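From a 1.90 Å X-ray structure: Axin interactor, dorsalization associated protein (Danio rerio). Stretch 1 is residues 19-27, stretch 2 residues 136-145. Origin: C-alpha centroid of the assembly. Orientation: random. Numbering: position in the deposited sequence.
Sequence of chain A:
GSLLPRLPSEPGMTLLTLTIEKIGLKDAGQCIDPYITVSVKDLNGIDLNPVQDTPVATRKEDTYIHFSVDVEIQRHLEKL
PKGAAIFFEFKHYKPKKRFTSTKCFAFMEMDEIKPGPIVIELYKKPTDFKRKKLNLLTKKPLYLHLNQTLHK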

# COMPACT_ATOMS: atom_id res chain seq x y z
N THR A 19 -5.28 7.31 -1.89
CA THR A 19 -4.21 8.26 -2.14
C THR A 19 -3.08 7.90 -1.21
O THR A 19 -3.25 7.90 0.00
CB THR A 19 -4.67 9.71 -1.83
OG1 THR A 19 -5.84 10.00 -2.59
CG2 THR A 19 -3.56 10.73 -2.16
N ILE A 20 -1.92 7.60 -1.76
CA ILE A 20 -0.76 7.35 -0.92
C ILE A 20 -0.11 8.70 -0.78
O ILE A 20 0.44 9.25 -1.76
CB ILE A 20 0.22 6.33 -1.55
CG1 ILE A 20 -0.46 4.97 -1.81
CG2 ILE A 20 1.50 6.21 -0.71
CD1 ILE A 20 0.40 4.00 -2.65
N GLU A 21 -0.19 9.24 0.43
CA GLU A 21 0.31 10.58 0.68
C GLU A 21 1.80 10.52 0.92
O GLU A 21 2.57 11.10 0.19
CB GLU A 21 -0.42 11.23 1.86
CG GLU A 21 -1.94 11.32 1.56
CD GLU A 21 -2.77 11.93 2.69
OE1 GLU A 21 -2.33 11.93 3.85
OE2 GLU A 21 -3.89 12.40 2.39
N LYS A 22 2.19 9.79 1.96
CA LYS A 22 3.60 9.71 2.32
C LYS A 22 3.80 8.49 3.20
O LYS A 22 2.84 7.92 3.71
CB LYS A 22 4.04 10.98 3.05
CG LYS A 22 3.51 11.12 4.46
CD LYS A 22 3.80 12.50 5.01
CE LYS A 22 3.04 12.71 6.32
NZ LYS A 22 3.39 13.99 6.96
N ILE A 23 5.06 8.09 3.34
CA ILE A 23 5.42 7.03 4.26
C ILE A 23 6.55 7.51 5.16
O ILE A 23 7.56 8.05 4.69
CB ILE A 23 5.74 5.68 3.53
CG1 ILE A 23 5.97 4.54 4.56
CG2 ILE A 23 6.93 5.80 2.59
CD1 ILE A 23 6.20 3.16 3.88
N GLY A 24 6.35 7.33 6.47
CA GLY A 24 7.37 7.60 7.47
C GLY A 24 8.26 6.39 7.67
O GLY A 24 7.77 5.25 7.85
N LEU A 25 9.56 6.62 7.62
CA LEU A 25 10.56 5.58 7.86
C LEU A 25 11.76 6.23 8.54
O LEU A 25 12.15 7.36 8.22
CB LEU A 25 10.97 4.92 6.53
CG LEU A 25 9.92 4.17 5.69
CD1 LEU A 25 10.41 3.92 4.23
CD2 LEU A 25 9.52 2.86 6.31
N LYS A 26 12.35 5.56 9.52
CA LYS A 26 13.47 6.16 10.26
C LYS A 26 14.60 6.53 9.29
O LYS A 26 15.30 7.50 9.48
CB LYS A 26 14.00 5.18 11.32
CG LYS A 26 13.15 5.08 12.58
CD LYS A 26 13.03 3.63 13.10
CE LYS A 26 14.06 3.26 14.16
NZ LYS A 26 13.44 2.31 15.16
N ASP A 27 14.72 5.75 8.23
CA ASP A 27 15.82 5.90 7.26
C ASP A 27 15.23 6.24 5.89
O ASP A 27 15.83 5.89 4.88
CB ASP A 27 16.66 4.61 7.22
CG ASP A 27 15.81 3.36 7.00
OD1 ASP A 27 14.56 3.46 6.93
OD2 ASP A 27 16.40 2.26 6.91
N LEU A 136 6.77 -5.71 14.07
CA LEU A 136 6.64 -4.24 13.90
C LEU A 136 7.98 -3.65 13.53
O LEU A 136 9.00 -3.96 14.15
CB LEU A 136 6.11 -3.60 15.19
CG LEU A 136 5.74 -2.10 15.13
CD1 LEU A 136 4.59 -1.89 14.17
CD2 LEU A 136 5.34 -1.58 16.51
N LEU A 137 7.99 -2.79 12.51
CA LEU A 137 9.24 -2.16 12.08
C LEU A 137 9.81 -1.20 13.14
O LEU A 137 11.00 -1.24 13.45
CB LEU A 137 9.03 -1.44 10.73
CG LEU A 137 10.27 -0.82 10.08
CD1 LEU A 137 11.25 -1.87 9.66
CD2 LEU A 137 9.86 0.01 8.87
N THR A 138 8.96 -0.32 13.68
CA THR A 138 9.37 0.67 14.64
C THR A 138 8.18 1.05 15.52
O THR A 138 7.03 0.94 15.10
CB THR A 138 9.95 1.94 13.96
OG1 THR A 138 10.41 2.86 14.98
CG2 THR A 138 8.90 2.64 13.07
N LYS A 139 8.48 1.46 16.75
CA LYS A 139 7.47 2.01 17.65
C LYS A 139 7.38 3.52 17.49
O LYS A 139 6.47 4.14 18.04
CB LYS A 139 7.80 1.69 19.11
CG LYS A 139 7.47 0.27 19.50
CD LYS A 139 7.17 0.24 20.97
CE LYS A 139 6.92 -1.14 21.39
NZ LYS A 139 8.14 -1.96 21.18
N LYS A 140 8.32 4.09 16.72
CA LYS A 140 8.24 5.52 16.39
C LYS A 140 6.97 5.86 15.59
O LYS A 140 6.43 5.01 14.84
CB LYS A 140 9.50 5.98 15.65
CG LYS A 140 10.75 5.99 16.53
CD LYS A 140 11.96 6.42 15.75
CE LYS A 140 13.09 6.81 16.71
NZ LYS A 140 14.34 7.18 15.97
N PRO A 141 6.45 7.09 15.75
CA PRO A 141 5.23 7.47 15.05
C PRO A 141 5.52 7.76 13.57
O PRO A 141 5.30 8.87 13.08
CB PRO A 141 4.78 8.73 15.80
CG PRO A 141 6.06 9.34 16.29
CD PRO A 141 6.97 8.18 16.60
N LEU A 142 6.03 6.75 12.87
CA LEU A 142 6.34 6.82 11.45
C LEU A 142 5.48 5.78 10.75
O LEU A 142 5.70 4.56 10.90
CB LEU A 142 7.84 6.54 11.22
CG LEU A 142 8.76 7.60 11.83
CD1 LEU A 142 10.23 7.09 11.86
CD2 LEU A 142 8.63 8.93 11.05
N TYR A 143 4.49 6.28 10.03
CA TYR A 143 3.40 5.47 9.46
C TYR A 143 3.28 5.65 7.97
O TYR A 143 3.84 6.58 7.38
CB TYR A 143 2.06 5.94 10.08
CG TYR A 143 1.93 5.73 11.58
CD1 TYR A 143 1.63 4.47 12.09
CD2 TYR A 143 2.02 6.81 12.46
CE1 TYR A 143 1.47 4.26 13.44
CE2 TYR A 143 1.88 6.61 13.84
CZ TYR A 143 1.60 5.33 14.31
OH TYR A 143 1.43 5.09 15.64
N LEU A 144 2.50 4.78 7.34
CA LEU A 144 1.99 5.04 6.00
C LEU A 144 0.72 5.89 6.12
O LEU A 144 -0.22 5.50 6.81
CB LEU A 144 1.69 3.71 5.29
CG LEU A 144 1.09 3.77 3.88
CD1 LEU A 144 2.09 4.37 2.85
CD2 LEU A 144 0.59 2.40 3.46
N HIS A 145 0.70 7.03 5.44
CA HIS A 145 -0.45 7.97 5.49
C HIS A 145 -1.19 7.87 4.19
O HIS A 145 -0.61 8.11 3.12
CB HIS A 145 0.03 9.40 5.63
CG HIS A 145 0.59 9.73 6.97
ND1 HIS A 145 1.81 9.26 7.42
CD2 HIS A 145 0.11 10.51 7.97
CE1 HIS A 145 2.05 9.73 8.63
NE2 HIS A 145 1.04 10.50 8.98
O HOH W 1 8.25 3.40 9.83

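The carbonyl oxygen of His 145 receives two successive backbone amides, the irregular point in an otherwise simple antiparallel pairing. Glu 21 N donates to His 145 O at 2.9 Å with an N-H...O angle of 150°, while Lys 22 N approaches the same His 145 O at 3.5 Å and 160°, a weak bond. The backbone of Glu 21, at phi/psi -82/-61, departs from extended strand values, and so two consecutive N-H groups can face one acceptor.

Beyond this point the register is regular. His 145 N returns a hydrogen bond to Lys 22 O (2.9 Å, 172°), and Gly 24 N donates to Tyr 143 O (2.8 Å, 173°); both are nearly linear. Between them Ile 23 and Leu 144 form a non-hydrogen-bonded pair, their CA atoms 4.3 Å apart, and Ile 23 CA makes a C-H...O contact with Tyr 143 O at 3.5 Å.

The side chains of the paired residues sort onto two faces. On one, Lys 22 lies over the imidazole of His 145: its CE is 3.8 Å from the ring centroid and 5° off the normal, so a methylene adjoining the charged nitrogen packs on the ring face. With chi1 p and chi2 and chi3 both t, the chain carries CE there; chi4, also t, sets only the position of NZ. On the other, Ile 23 and Leu 144 are buried, with Ile 23 CB 3.9 Å from Leu 144 CD1; the same methyl, Leu 144 CD1, is 4.1 Å from Ile 20 CG2. Branched aliphatic groups suit this apolar setting.

Gly 24 fits where the backbones come close, its CA 4.2 Å from that of Leu 142. An ideal CB on Gly 24 would lie 2.9 Å from Leu 142 CA, a clash, and 3.1 Å from Tyr 143 N. Past the last direct backbone hydrogen bond, one water donates to both Gly 24 O (2.8 Å) and Leu 142 O (3.0 Å), bridging two carbonyls that cannot bond to each other.

The loop ends pack through side chains. Leu 142 points toward stretch 1, where its CD1 lies 3.6 Å from Lys 26 CG, and buried Leu 25 places CD2 3.8 Å from Leu 137 CD2. Lys 26 combines aliphatic and polar roles: its CG is 3.6 Å from Lys 140 CD, and its NZ donates to Thr 138 OG1 at 3.1 Å. Thr 138 OG1 also accepts from Lys 140 N (3.0 Å, 157°), tying the lysine contact to the local turn. Altogether, 650 Å² is buried, summed over both stretches.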